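Local coordinates for putative protein-disulfide isomerase (Pseudomonas syringae pv. tomato, PDB 3GN3) that is of unproven function but belongs to the DsbA family and may act in thiol-disulfide exchange, as a putative protein-disulfide isomerase, at residues H5-L9 with V50-L54; S10-R16 with E45-R51; C26-A32 with S155-M159; R68-A72 with A130-L136. All blocks are in the same frame, centred on the assembly; numbering follows the deposited sequence.

Contact 1 of 4, residues H5-L9 with V50-L54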
loop_
_atom_site.group_PDB
_atom_site.type_symbol
_atom_site.label_atom_id
_atom_site.label_comp_id
_atom_site.label_asym_id
_atom_site.label_seq_id
_atom_site.Cartn_x
_atom_site.Cartn_y
_atom_site.Cartn_z
ATOM N N HIS A 5 -16.030 12.006 7.653
ATOM C CA HIS A 5 -14.834 12.683 7.128
ATOM C C HIS A 5 -14.689 12.447 5.629
ATOM O O HIS A 5 -14.268 13.338 4.904
ATOM C CB HIS A 5 -13.553 12.187 7.800
ATOM C CG HIS A 5 -13.523 12.339 9.289
ATOM N ND1 HIS A 5 -13.306 13.552 9.913
ATOM C CD2 HIS A 5 -13.616 11.416 10.278
ATOM C CE1 HIS A 5 -13.295 13.373 11.223
ATOM N NE2 HIS A 5 -13.477 12.087 11.470
ATOM N N SER A 6 -15.046 11.243 5.183
ATOM C CA SER A 6 -14.844 10.789 3.800
ATOM C C SER A 6 -15.519 11.606 2.692
ATOM O O SER A 6 -15.197 11.430 1.524
ATOM C CB SER A 6 -15.246 9.314 3.659
ATOM O OG SER A 6 -16.537 9.086 4.194
ATOM N N ASP A 7 -16.457 12.481 3.036
ATOM C CA ASP A 7 -17.100 13.280 1.992
ATOM C C ASP A 7 -17.407 14.762 2.297
ATOM O O ASP A 7 -18.308 15.327 1.698
ATOM C CB ASP A 7 -18.332 12.548 1.409
ATOM C CG ASP A 7 -19.458 12.300 2.450
ATOM O OD1 ASP A 7 -20.450 11.629 2.065
ATOM O OD2 ASP A 7 -19.373 12.754 3.623
ATOM N N ALA A 8 -16.649 15.404 3.180
ATOM C CA ALA A 8 -16.829 16.842 3.359
ATOM C C ALA A 8 -16.436 17.560 2.060
ATOM O O ALA A 8 -17.255 18.278 1.457
ATOM C CB ALA A 8 -16.037 17.388 4.563
ATOM N N LEU A 9 -15.201 17.327 1.620
ATOM C CA LEU A 9 -14.634 18.066 0.506
ATOM C C LEU A 9 -15.073 17.435 -0.808
ATOM O O LEU A 9 -14.266 16.865 -1.535
ATOM C CB LEU A 9 -13.117 18.099 0.642
ATOM C CG LEU A 9 -12.531 19.173 1.566
ATOM C CD1 LEU A 9 -13.450 19.532 2.715
ATOM C CD2 LEU A 9 -11.152 18.791 2.059
ATOM N N VAL A 50 -16.378 15.004 -7.620
ATOM C CA VAL A 50 -15.000 15.398 -7.384
ATOM C C VAL A 50 -14.774 15.515 -5.881
ATOM O O VAL A 50 -15.491 16.239 -5.210
ATOM C CB VAL A 50 -14.689 16.755 -8.053
ATOM C CG1 VAL A 50 -13.309 17.235 -7.695
ATOM C CG2 VAL A 50 -14.834 16.660 -9.575
ATOM N N ARG A 51 -13.794 14.786 -5.346
ATOM C CA ARG A 51 -13.409 14.941 -3.934
ATOM C C ARG A 51 -11.941 15.290 -3.789
ATOM O O ARG A 51 -11.078 14.688 -4.437
ATOM C CB ARG A 51 -13.691 13.681 -3.124
ATOM C CG ARG A 51 -15.067 13.122 -3.329
ATOM C CD ARG A 51 -15.438 12.222 -2.204
ATOM N NE ARG A 51 -16.883 12.123 -2.095
ATOM C CZ ARG A 51 -17.546 10.983 -2.147
ATOM N NH1 ARG A 51 -16.893 9.849 -2.287
ATOM N NH2 ARG A 51 -18.853 10.974 -2.046
ATOM N N ILE A 52 -11.677 16.261 -2.927
ATOM C CA ILE A 52 -10.333 16.590 -2.493
ATOM C C ILE A 52 -9.933 15.774 -1.239
ATOM O O ILE A 52 -10.704 15.667 -0.276
ATOM C CB ILE A 52 -10.207 18.098 -2.217
ATOM C CG1 ILE A 52 -10.542 18.877 -3.490
ATOM C CG2 ILE A 52 -8.794 18.448 -1.691
ATOM C CD1 ILE A 52 -10.692 20.384 -3.298
ATOM N N ARG A 53 -8.738 15.180 -1.271
ATOM C CA ARG A 53 -8.135 14.613 -0.063
ATOM C C ARG A 53 -6.850 15.370 0.160
ATOM O O ARG A 53 -6.176 15.756 -0.797
ATOM C CB ARG A 53 -7.820 13.126 -0.177
ATOM C CG ARG A 53 -8.759 12.270 -0.998
ATOM C CD ARG A 53 -10.182 12.449 -0.582
ATOM N NE ARG A 53 -11.028 11.295 -0.852
ATOM C CZ ARG A 53 -12.261 11.181 -0.366
ATOM N NH1 ARG A 53 -12.745 12.158 0.378
ATOM N NH2 ARG A 53 -12.997 10.100 -0.612
ATOM N N LEU A 54 -6.504 15.578 1.426
ATOM C CA LEU A 54 -5.353 16.396 1.751
ATOM C C LEU A 54 -4.112 15.529 1.961
ATOM O O LEU A 54 -4.077 14.652 2.832
ATOM C CB LEU A 54 -5.680 17.285 2.961
ATOM C CG LEU A 54 -6.894 18.192 2.697
ATOM C CD1 LEU A 54 -7.349 18.854 3.969
ATOM C CD2 LEU A 54 -6.627 19.231 1.598
#

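Contact 2 of 4, residues S10-R16 with E45-R51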
loop_
_atom_site.group_PDB
_atom_site.type_symbol
_atom_site.label_atom_id
_atom_site.label_comp_id
_atom_site.label_asym_id
_atom_site.label_seq_id
_atom_site.Cartn_x
_atom_site.Cartn_y
_atom_site.Cartn_z
ATOM N N SER A 10 -16.368 17.544 -1.093
ATOM C CA SER A 10 -16.994 16.809 -2.173
ATOM C C SER A 10 -17.952 17.692 -2.997
ATOM O O SER A 10 -18.694 18.483 -2.434
ATOM C CB SER A 10 -17.737 15.622 -1.590
ATOM O OG SER A 10 -18.097 14.710 -2.604
ATOM N N TRP A 11 -17.912 17.575 -4.322
ATOM C CA TRP A 11 -18.753 18.376 -5.202
ATOM C C TRP A 11 -19.216 17.522 -6.368
ATOM O O TRP A 11 -18.518 16.598 -6.804
ATOM C CB TRP A 11 -18.011 19.598 -5.754
ATOM C CG TRP A 11 -17.637 20.652 -4.758
ATOM C CD1 TRP A 11 -18.328 21.800 -4.474
ATOM C CD2 TRP A 11 -16.463 20.682 -3.935
ATOM N NE1 TRP A 11 -17.665 22.540 -3.520
ATOM C CE2 TRP A 11 -16.518 21.878 -3.168
ATOM C CE3 TRP A 11 -15.370 19.810 -3.760
ATOM C CZ2 TRP A 11 -15.523 22.227 -2.234
ATOM C CZ3 TRP A 11 -14.370 20.162 -2.827
ATOM C CH2 TRP A 11 -14.464 21.364 -2.080
ATOM N N GLY A 12 -20.395 17.848 -6.887
ATOM C CA GLY A 12 -20.980 17.096 -7.979
ATOM C C GLY A 12 -21.699 15.932 -7.359
ATOM O O GLY A 12 -21.553 15.687 -6.168
ATOM N N HIS A 13 -22.478 15.212 -8.153
ATOM C CA HIS A 13 -23.253 14.105 -7.630
ATOM C C HIS A 13 -23.317 12.954 -8.633
ATOM O O HIS A 13 -24.170 12.080 -8.515
ATOM C CB HIS A 13 -24.657 14.579 -7.230
ATOM C CG HIS A 13 -25.450 15.138 -8.374
ATOM N ND1 HIS A 13 -25.449 16.484 -8.697
ATOM C CD2 HIS A 13 -26.246 14.529 -9.290
ATOM C CE1 HIS A 13 -26.217 16.678 -9.758
ATOM N NE2 HIS A 13 -26.705 15.508 -10.141
ATOM N N GLY A 14 -22.407 12.947 -9.609
ATOM C CA GLY A 14 -22.350 11.876 -10.613
ATOM C C GLY A 14 -21.797 10.561 -10.067
ATOM O O GLY A 14 -21.230 10.534 -8.968
ATOM N N PRO A 15 -21.961 9.460 -10.825
ATOM C CA PRO A 15 -21.551 8.142 -10.345
ATOM C C PRO A 15 -20.063 7.805 -10.567
ATOM O O PRO A 15 -19.561 6.866 -9.953
ATOM C CB PRO A 15 -22.442 7.186 -11.156
ATOM C CG PRO A 15 -22.695 7.900 -12.424
ATOM C CD PRO A 15 -22.640 9.383 -12.134
ATOM N N ARG A 16 -19.375 8.527 -11.450
ATOM C CA ARG A 16 -17.938 8.330 -11.597
ATOM C C ARG A 16 -17.194 9.182 -10.564
ATOM O O ARG A 16 -17.326 10.396 -10.563
ATOM C CB ARG A 16 -17.471 8.616 -13.028
ATOM C CG ARG A 16 -18.059 7.649 -14.040
ATOM C CD ARG A 16 -17.216 7.558 -15.315
ATOM N NE ARG A 16 -17.296 6.224 -15.937
ATOM C CZ ARG A 16 -18.228 5.833 -16.816
ATOM N NH1 ARG A 16 -19.194 6.660 -17.212
ATOM N NH2 ARG A 16 -18.203 4.599 -17.301
ATOM N N GLU A 45 -21.791 17.743 -13.431
ATOM C CA GLU A 45 -22.174 17.300 -12.088
ATOM C C GLU A 45 -23.104 16.111 -12.048
ATOM O O GLU A 45 -23.292 15.501 -10.994
ATOM C CB GLU A 45 -22.803 18.437 -11.318
ATOM C CG GLU A 45 -21.765 19.387 -10.808
ATOM C CD GLU A 45 -22.286 20.793 -10.681
ATOM O OE1 GLU A 45 -21.484 21.747 -10.883
ATOM O OE2 GLU A 45 -23.502 20.931 -10.390
ATOM N N ASP A 46 -23.688 15.793 -13.196
ATOM C CA ASP A 46 -24.555 14.632 -13.324
ATOM C C ASP A 46 -23.746 13.372 -13.583
ATOM O O ASP A 46 -24.228 12.276 -13.336
ATOM C CB ASP A 46 -25.590 14.857 -14.436
ATOM C CG ASP A 46 -26.764 15.735 -13.980
ATOM O OD1 ASP A 46 -26.857 16.068 -12.773
ATOM O OD2 ASP A 46 -27.610 16.101 -14.833
ATOM N N ASN A 47 -22.508 13.548 -14.043
ATOM C CA ASN A 47 -21.606 12.445 -14.392
ATOM C C ASN A 47 -20.519 12.077 -13.362
ATOM O O ASN A 47 -20.121 10.910 -13.257
ATOM C CB ASN A 47 -20.937 12.755 -15.718
ATOM C CG ASN A 47 -21.925 13.211 -16.751
ATOM O OD1 ASN A 47 -22.826 12.468 -17.120
ATOM N ND2 ASN A 47 -21.782 14.457 -17.205
ATOM N N VAL A 48 -20.034 13.074 -12.625
ATOM C CA VAL A 48 -18.905 12.863 -11.746
ATOM C C VAL A 48 -19.154 13.426 -10.378
ATOM O O VAL A 48 -19.979 14.331 -10.206
ATOM C CB VAL A 48 -17.579 13.473 -12.291
ATOM C CG1 VAL A 48 -17.241 12.904 -13.662
ATOM C CG2 VAL A 48 -17.638 14.986 -12.333
ATOM N N THR A 49 -18.430 12.868 -9.415
ATOM C CA THR A 49 -18.219 13.487 -8.119
ATOM C C THR A 49 -16.716 13.776 -7.985
ATOM O O THR A 49 -15.888 12.914 -8.254
ATOM C CB THR A 49 -18.756 12.588 -6.972
ATOM O OG1 THR A 49 -20.134 12.273 -7.230
ATOM C CG2 THR A 49 -18.655 13.292 -5.622
ATOM N N VAL A 50 -16.378 15.004 -7.620
ATOM C CA VAL A 50 -15.000 15.398 -7.384
ATOM C C VAL A 50 -14.774 15.515 -5.881
ATOM O O VAL A 50 -15.491 16.239 -5.210
ATOM C CB VAL A 50 -14.689 16.755 -8.053
ATOM C CG1 VAL A 50 -13.309 17.235 -7.695
ATOM C CG2 VAL A 50 -14.834 16.660 -9.575
ATOM N N ARG A 51 -13.794 14.786 -5.346
ATOM C CA ARG A 51 -13.409 14.941 -3.934
ATOM C C ARG A 51 -11.941 15.290 -3.789
ATOM O O ARG A 51 -11.078 14.688 -4.437
ATOM C CB ARG A 51 -13.691 13.681 -3.124
ATOM C CG ARG A 51 -15.067 13.122 -3.329
ATOM C CD ARG A 51 -15.438 12.222 -2.204
ATOM N NE ARG A 51 -16.883 12.123 -2.095
ATOM C CZ ARG A 51 -17.546 10.983 -2.147
ATOM N NH1 ARG A 51 -16.893 9.849 -2.287
ATOM N NH2 ARG A 51 -18.853 10.974 -2.046
#

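Contact 3 of 4, residues C26-A32 with S155-M159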
loop_
_atom_site.group_PDB
_atom_site.type_symbol
_atom_site.label_atom_id
_atom_site.label_comp_id
_atom_site.label_asym_id
_atom_site.label_seq_id
_atom_site.Cartn_x
_atom_site.Cartn_y
_atom_site.Cartn_z
ATOM N N CYS A 26 1.781 22.967 -2.538
ATOM C CA CYS A 26 2.599 22.356 -3.588
ATOM C C CYS A 26 2.246 22.966 -4.945
ATOM O O CYS A 26 1.079 23.051 -5.301
ATOM C CB CYS A 26 2.419 20.841 -3.567
ATOM S SG CYS A 26 2.574 19.955 -5.164
ATOM N N PRO A 27 3.259 23.401 -5.710
ATOM C CA PRO A 27 2.995 24.130 -6.974
ATOM C C PRO A 27 2.129 23.340 -7.968
ATOM O O PRO A 27 1.215 23.911 -8.597
ATOM C CB PRO A 27 4.398 24.383 -7.551
ATOM C CG PRO A 27 5.319 23.450 -6.816
ATOM C CD PRO A 27 4.705 23.220 -5.459
ATOM N N PHE A 28 2.397 22.037 -8.085
ATOM C CA PHE A 28 1.662 21.176 -9.009
ATOM C C PHE A 28 0.254 20.959 -8.518
ATOM O O PHE A 28 -0.692 20.890 -9.329
ATOM C CB PHE A 28 2.398 19.844 -9.205
ATOM C CG PHE A 28 3.854 20.014 -9.545
ATOM C CD1 PHE A 28 4.241 20.394 -10.837
ATOM C CD2 PHE A 28 4.833 19.835 -8.571
ATOM C CE1 PHE A 28 5.606 20.577 -11.167
ATOM C CE2 PHE A 28 6.194 20.008 -8.874
ATOM C CZ PHE A 28 6.581 20.386 -10.187
ATOM N N SER A 29 0.116 20.856 -7.190
ATOM C CA SER A 29 -1.191 20.711 -6.552
ATOM C C SER A 29 -2.063 21.923 -6.825
ATOM O O SER A 29 -3.201 21.770 -7.248
ATOM C CB SER A 29 -1.063 20.465 -5.050
ATOM O OG SER A 29 -0.551 19.172 -4.793
ATOM N N VAL A 30 -1.508 23.114 -6.606
ATOM C CA VAL A 30 -2.163 24.401 -6.895
ATOM C C VAL A 30 -2.679 24.468 -8.347
ATOM O O VAL A 30 -3.854 24.766 -8.594
ATOM C CB VAL A 30 -1.192 25.590 -6.585
ATOM C CG1 VAL A 30 -1.708 26.903 -7.173
ATOM C CG2 VAL A 30 -0.955 25.708 -5.077
ATOM N N LYS A 31 -1.795 24.158 -9.293
ATOM C CA LYS A 31 -2.145 24.052 -10.699
ATOM C C LYS A 31 -3.377 23.135 -10.903
ATOM O O LYS A 31 -4.362 23.539 -11.533
ATOM C CB LYS A 31 -0.923 23.560 -11.460
ATOM C CG LYS A 31 -0.935 23.782 -12.939
ATOM C CD LYS A 31 0.483 24.181 -13.366
ATOM C CE LYS A 31 0.890 23.568 -14.696
ATOM N NZ LYS A 31 1.224 22.095 -14.526
ATOM N N ALA A 32 -3.349 21.922 -10.350
ATOM C CA ALA A 32 -4.507 21.024 -10.473
ATOM C C ALA A 32 -5.732 21.577 -9.740
ATOM O O ALA A 32 -6.875 21.420 -10.202
ATOM C CB ALA A 32 -4.166 19.602 -9.980
ATOM N N SER A 155 2.325 14.554 -4.923
ATOM C CA SER A 155 1.186 15.449 -5.049
ATOM C C SER A 155 1.252 16.273 -6.339
ATOM O O SER A 155 2.299 16.827 -6.663
ATOM C CB SER A 155 1.060 16.348 -3.808
ATOM O OG SER A 155 2.126 17.264 -3.735
ATOM N N PRO A 156 0.132 16.353 -7.081
ATOM C CA PRO A 156 -1.130 15.682 -6.772
ATOM C C PRO A 156 -1.111 14.256 -7.259
ATOM O O PRO A 156 -0.280 13.905 -8.102
ATOM C CB PRO A 156 -2.145 16.462 -7.615
ATOM C CG PRO A 156 -1.364 16.848 -8.827
ATOM C CD PRO A 156 0.025 17.173 -8.306
ATOM N N THR A 157 -2.013 13.423 -6.744
ATOM C CA THR A 157 -2.302 12.196 -7.473
ATOM C C THR A 157 -3.805 12.048 -7.680
ATOM O O THR A 157 -4.598 12.546 -6.883
ATOM C CB THR A 157 -1.518 10.896 -6.965
ATOM O OG1 THR A 157 -2.393 9.963 -6.330
ATOM C CG2 THR A 157 -0.381 11.194 -6.075
ATOM N N PHE A 158 -4.182 11.404 -8.779
ATOM C CA PHE A 158 -5.572 11.345 -9.208
ATOM C C PHE A 158 -6.091 9.927 -9.102
ATOM O O PHE A 158 -5.389 9.006 -9.456
ATOM C CB PHE A 158 -5.678 11.823 -10.673
ATOM C CG PHE A 158 -5.046 13.163 -10.913
ATOM C CD1 PHE A 158 -5.786 14.336 -10.729
ATOM C CD2 PHE A 158 -3.698 13.260 -11.274
ATOM C CE1 PHE A 158 -5.210 15.577 -10.914
ATOM C CE2 PHE A 158 -3.102 14.496 -11.471
ATOM C CZ PHE A 158 -3.865 15.660 -11.297
ATOM N N MET A 159 -7.306 9.748 -8.608
ATOM C CA MET A 159 -7.941 8.423 -8.576
ATOM C C MET A 159 -9.258 8.495 -9.340
ATOM O O MET A 159 -9.997 9.472 -9.215
ATOM C CB MET A 159 -8.198 7.931 -7.126
ATOM C CG MET A 159 -6.922 7.623 -6.325
ATOM S SD MET A 159 -6.967 6.486 -4.896
ATOM C CE MET A 159 -8.535 6.930 -4.106
#

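Contact 4 of 4, residues R68-A72 with A130-L136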
loop_
_atom_site.group_PDB
_atom_site.type_symbol
_atom_site.label_atom_id
_atom_site.label_comp_id
_atom_site.label_asym_id
_atom_site.label_seq_id
_atom_site.Cartn_x
_atom_site.Cartn_y
_atom_site.Cartn_z
ATOM N N ARG A 68 -4.603 21.563 8.920
ATOM C CA ARG A 68 -5.522 21.731 10.050
ATOM C C ARG A 68 -6.471 22.940 9.829
ATOM O O ARG A 68 -7.684 22.824 10.044
ATOM C CB ARG A 68 -4.756 21.830 11.385
ATOM C CG ARG A 68 -5.624 21.590 12.629
ATOM C CD ARG A 68 -4.819 21.655 13.938
ATOM N NE ARG A 68 -5.684 21.711 15.119
ATOM C CZ ARG A 68 -6.245 20.657 15.711
ATOM N NH1 ARG A 68 -6.028 19.433 15.258
ATOM N NH2 ARG A 68 -7.044 20.825 16.765
ATOM N N CYS A 69 -5.929 24.071 9.369
ATOM C CA CYS A 69 -6.750 25.222 8.999
ATOM C C CYS A 69 -7.831 24.897 7.991
ATOM O O CYS A 69 -8.978 25.384 8.120
ATOM C CB CYS A 69 -5.900 26.314 8.400
ATOM S SG CYS A 69 -4.846 27.076 9.627
ATOM N N ILE A 70 -7.471 24.102 6.976
ATOM C CA ILE A 70 -8.424 23.768 5.934
ATOM C C ILE A 70 -9.560 22.973 6.549
ATOM O O ILE A 70 -10.735 23.253 6.314
ATOM C CB ILE A 70 -7.770 23.002 4.755
ATOM C CG1 ILE A 70 -6.809 23.924 4.014
ATOM C CG2 ILE A 70 -8.838 22.436 3.809
ATOM C CD1 ILE A 70 -5.677 23.184 3.341
ATOM N N LEU A 71 -9.200 21.988 7.355
ATOM C CA LEU A 71 -10.198 21.134 7.962
ATOM C C LEU A 71 -10.978 21.875 9.055
ATOM O O LEU A 71 -12.149 21.557 9.301
ATOM C CB LEU A 71 -9.565 19.836 8.458
ATOM C CG LEU A 71 -9.209 18.921 7.285
ATOM C CD1 LEU A 71 -8.248 17.778 7.688
ATOM C CD2 LEU A 71 -10.466 18.383 6.616
ATOM N N ALA A 72 -10.329 22.855 9.689
ATOM C CA ALA A 72 -11.002 23.775 10.615
ATOM C C ALA A 72 -12.086 24.578 9.893
ATOM O O ALA A 72 -13.203 24.682 10.392
ATOM C CB ALA A 72 -9.994 24.720 11.309
ATOM N N ALA A 130 -11.859 27.641 15.795
ATOM C CA ALA A 130 -12.137 26.344 15.181
ATOM C C ALA A 130 -10.896 25.450 15.114
ATOM O O ALA A 130 -10.988 24.237 15.302
ATOM C CB ALA A 130 -12.747 26.529 13.801
ATOM N N PHE A 131 -9.747 26.068 14.858
ATOM C CA PHE A 131 -8.447 25.399 14.831
ATOM C C PHE A 131 -8.120 24.716 16.158
ATOM O O PHE A 131 -7.473 23.661 16.170
ATOM C CB PHE A 131 -7.376 26.436 14.509
ATOM C CG PHE A 131 -5.972 25.885 14.394
ATOM C CD1 PHE A 131 -5.416 25.625 13.141
ATOM C CD2 PHE A 131 -5.185 25.685 15.532
ATOM C CE1 PHE A 131 -4.105 25.153 13.025
ATOM C CE2 PHE A 131 -3.880 25.208 15.436
ATOM C CZ PHE A 131 -3.333 24.946 14.185
ATOM N N ALA A 132 -8.571 25.326 17.264
ATOM C CA ALA A 132 -8.311 24.832 18.619
ATOM C C ALA A 132 -9.187 23.632 19.016
ATOM O O ALA A 132 -8.848 22.899 19.946
ATOM C CB ALA A 132 -8.440 25.954 19.627
ATOM N N ASN A 133 -10.298 23.415 18.315
ATOM C CA ASN A 133 -11.155 22.255 18.589
ATOM C C ASN A 133 -10.353 20.930 18.588
ATOM O O ASN A 133 -9.802 20.530 17.548
ATOM C CB ASN A 133 -12.306 22.213 17.589
ATOM C CG ASN A 133 -13.070 20.897 17.614
ATOM O OD1 ASN A 133 -13.126 20.216 18.640
ATOM N ND2 ASN A 133 -13.668 20.526 16.461
ATOM N N PRO A 134 -10.274 20.251 19.756
ATOM C CA PRO A 134 -9.396 19.083 19.835
ATOM C C PRO A 134 -9.921 17.883 19.047
ATOM O O PRO A 134 -9.145 16.980 18.737
ATOM C CB PRO A 134 -9.314 18.788 21.341
ATOM C CG PRO A 134 -10.552 19.339 21.915
ATOM C CD PRO A 134 -11.001 20.481 21.021
ATOM N N GLU A 135 -11.207 17.887 18.697
ATOM C CA GLU A 135 -11.763 16.813 17.870
ATOM C C GLU A 135 -11.234 16.814 16.418
ATOM O O GLU A 135 -11.384 15.828 15.694
ATOM C CB GLU A 135 -13.289 16.862 17.890
ATOM C CG GLU A 135 -13.899 16.436 19.219
ATOM C CD GLU A 135 -13.438 15.036 19.654
ATOM O OE1 GLU A 135 -13.848 14.046 18.998
ATOM O OE2 GLU A 135 -12.668 14.925 20.648
ATOM N N LEU A 136 -10.590 17.914 16.025
ATOM C CA LEU A 136 -10.152 18.147 14.654
ATOM C C LEU A 136 -8.962 17.287 14.202
ATOM O O LEU A 136 -8.744 17.116 12.999
ATOM C CB LEU A 136 -9.816 19.624 14.493
ATOM C CG LEU A 136 -9.688 20.313 13.143
ATOM C CD1 LEU A 136 -10.990 20.275 12.379
ATOM C CD2 LEU A 136 -9.247 21.737 13.399
HETATM O O HOH W 1 -7.074 18.109 17.586
#

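Contact 1 of 4, residues H5-L9 with V50-L54
At the edge of the thioredoxin-fold sheet, the N-terminal lead-in 5-9 runs across strand 50-54, their directions about 101° apart, just before the chain turns into the edge strand 10-12. The amide of I52 donates to L9 O (N to O 3.0 Å), and R51 CA approaches the same oxygen at 3.2 Å in a CA-H...O contact. On the other flank of strand 48-54 the backbone of R51 and R53 bonds to F18, V20 and L22 of strand 16-22; on the L9 flank, past I52, the L54 amide donates to H143 ND1. The carbonyl of S6 is satisfied by a side chain: R53 NH1 donates to S6 O at 2.8 Å, and NH2 adds a weak bond to it at 3.3 Å. R53 NH2 also forms a salt bridge with E19, so this buried guanidinium links the N-terminal tail to two strands. R51 behaves differently, giving its NE to S10 OG, while one face of its guanidinium lies under S6 O and D7 CB. D7 OD1 and R51 NH2, 4.5 Å apart, feel only opposite charge. L9 points into the contact and packs beside M87 of helix 79-92; its CB lies 4.1 Å from I52 CB and its CD2 4.3 Å from L54 CD1.

Contact 2 of 4, residues S10-R16 with E45-R51
An antiparallel beta pair joins edge strand 10-12 to strand 48-51, and the following loop passes over the start of that strand to begin parallel pairing on its other flank. W11 and V50 form a hydrogen-bonded pair (W11 N to V50 O 2.9 Å, V50 N to W11 O 2.8 Å); beyond the crossing, R16 N donates to N47 O and T49 N to R16 O. W11, in the m rotamer, lies on the same sheet face as V50, its NE1 bonded to E81. G12 has a phi of 85°, and a CB there would clash with V48 O; at G14 one would strike the N47-V48 peptide. H13 is p, which brings its ring over E45 O and D46 N and lets NE2 make a weak bond to D46 OD1 at 2.7 Å. T49, in m, donates from OG1 to G14 O at 2.7 Å, leaving CG2 3.4 Å from S10 OG. With S10 in t and R51 in m, R51 NE donates to S10 OG at 2.9 Å.

Contact 3 of 4, residues C26-A32 with S155-M159
Apolar packing joins one side of the helix beginning at P27 to the chain leading into strand 157-160 and to the start of that strand. F28 CB rests 3.7 Å from P156 CD, and A32, one turn further on, sets its CB 4.1 Å from P156 CG and 4.2 Å from F158 CZ at the edge of that ring. F158 in turn meets W177 of the C-terminal helix. P156 therefore sits against the first turn of the helix, with S29 CA and P156 CA the nearest pair of alpha carbons at 5.0 Å; close by, S29 OG is in van der Waals contact with S155 CB at 3.4 Å. The peptide bond before P156 is cis. A cis-proline facing a C-P-F-S sequence at a helix start is the active-site layout of the thioredoxin fold, as in DsbA relatives; here S29 stands where their CXXC motif has its second cysteine, which makes a disulfide within this motif impossible. Polar contacts gather around the sulfur. C26 is the N-cap residue, and S29 N donates to C26 SG at 3.3 Å. C26 SG also lies 3.1 Å from S155 OG, while S29 OG accepts a bond from E23 N. S155 OG is weakly bonded to Q57. The side chain of F28 is about 3 Å from a sulfate ion, probably from the crystallisation liquor.

Contact 4 of 4, residues R68-A72 with A130-L136
This contact belongs to the helical domain that DsbA-family proteins insert into the thioredoxin fold, and it joins helix 63-73 to the end of helix 128-132 and the turn that follows. R68 reaches past the helix end with chi1 to chi3 all t: its NE and NH2 both donate to F131 O, at 2.8 and 2.9 Å. R68 NH2 also donates to water 1 at 2.8 Å, and that water gives a hydrogen to P134 O at 2.6 Å. The aliphatic part of the arginine is used as well, R68 CD lying over the F131 ring face, 3.8 Å from its centroid, in a CH-pi contact. Beside it, C69 SG approaches F131 CD1 at 3.8 Å in an oblique sulfur-aromatic contact. An Asx turn shapes the loop, E135 N donating to N133 OD1 at 3.0 Å, and L136 then turns inward: its CD2 lies 3.7 Å from both R68 CG and A72 CB. A72 CB also meets A130 CB at 4.1 Å. A103 of the third subunit packs on R68 and F131, while within the chain helix 112-123 packs on C69 and F131 through I116 and helix 137-150 lies along L71.

Overall arrangement
From the N terminus, contact 1 opens first and closes on strand 48-54; contact 2 opens directly after it and closes on the same strand, the two sharing V50 and R51 and touching where I52 meets W11. Together they fix the N-terminal tail and edge strand to the sheet. Contact 3 opens within both of these loops and closes far beyond them, so it crosses each, tying the first helix of the thioredoxin fold to strand 157-160 of the same sheet. Contact 4 opens after contacts 1 and 2 have closed and lies wholly within the span of contact 3, in the helical insertion. It touches contact 1 through L54 against I70 and L71, but lies across the chain's centre from contact 3.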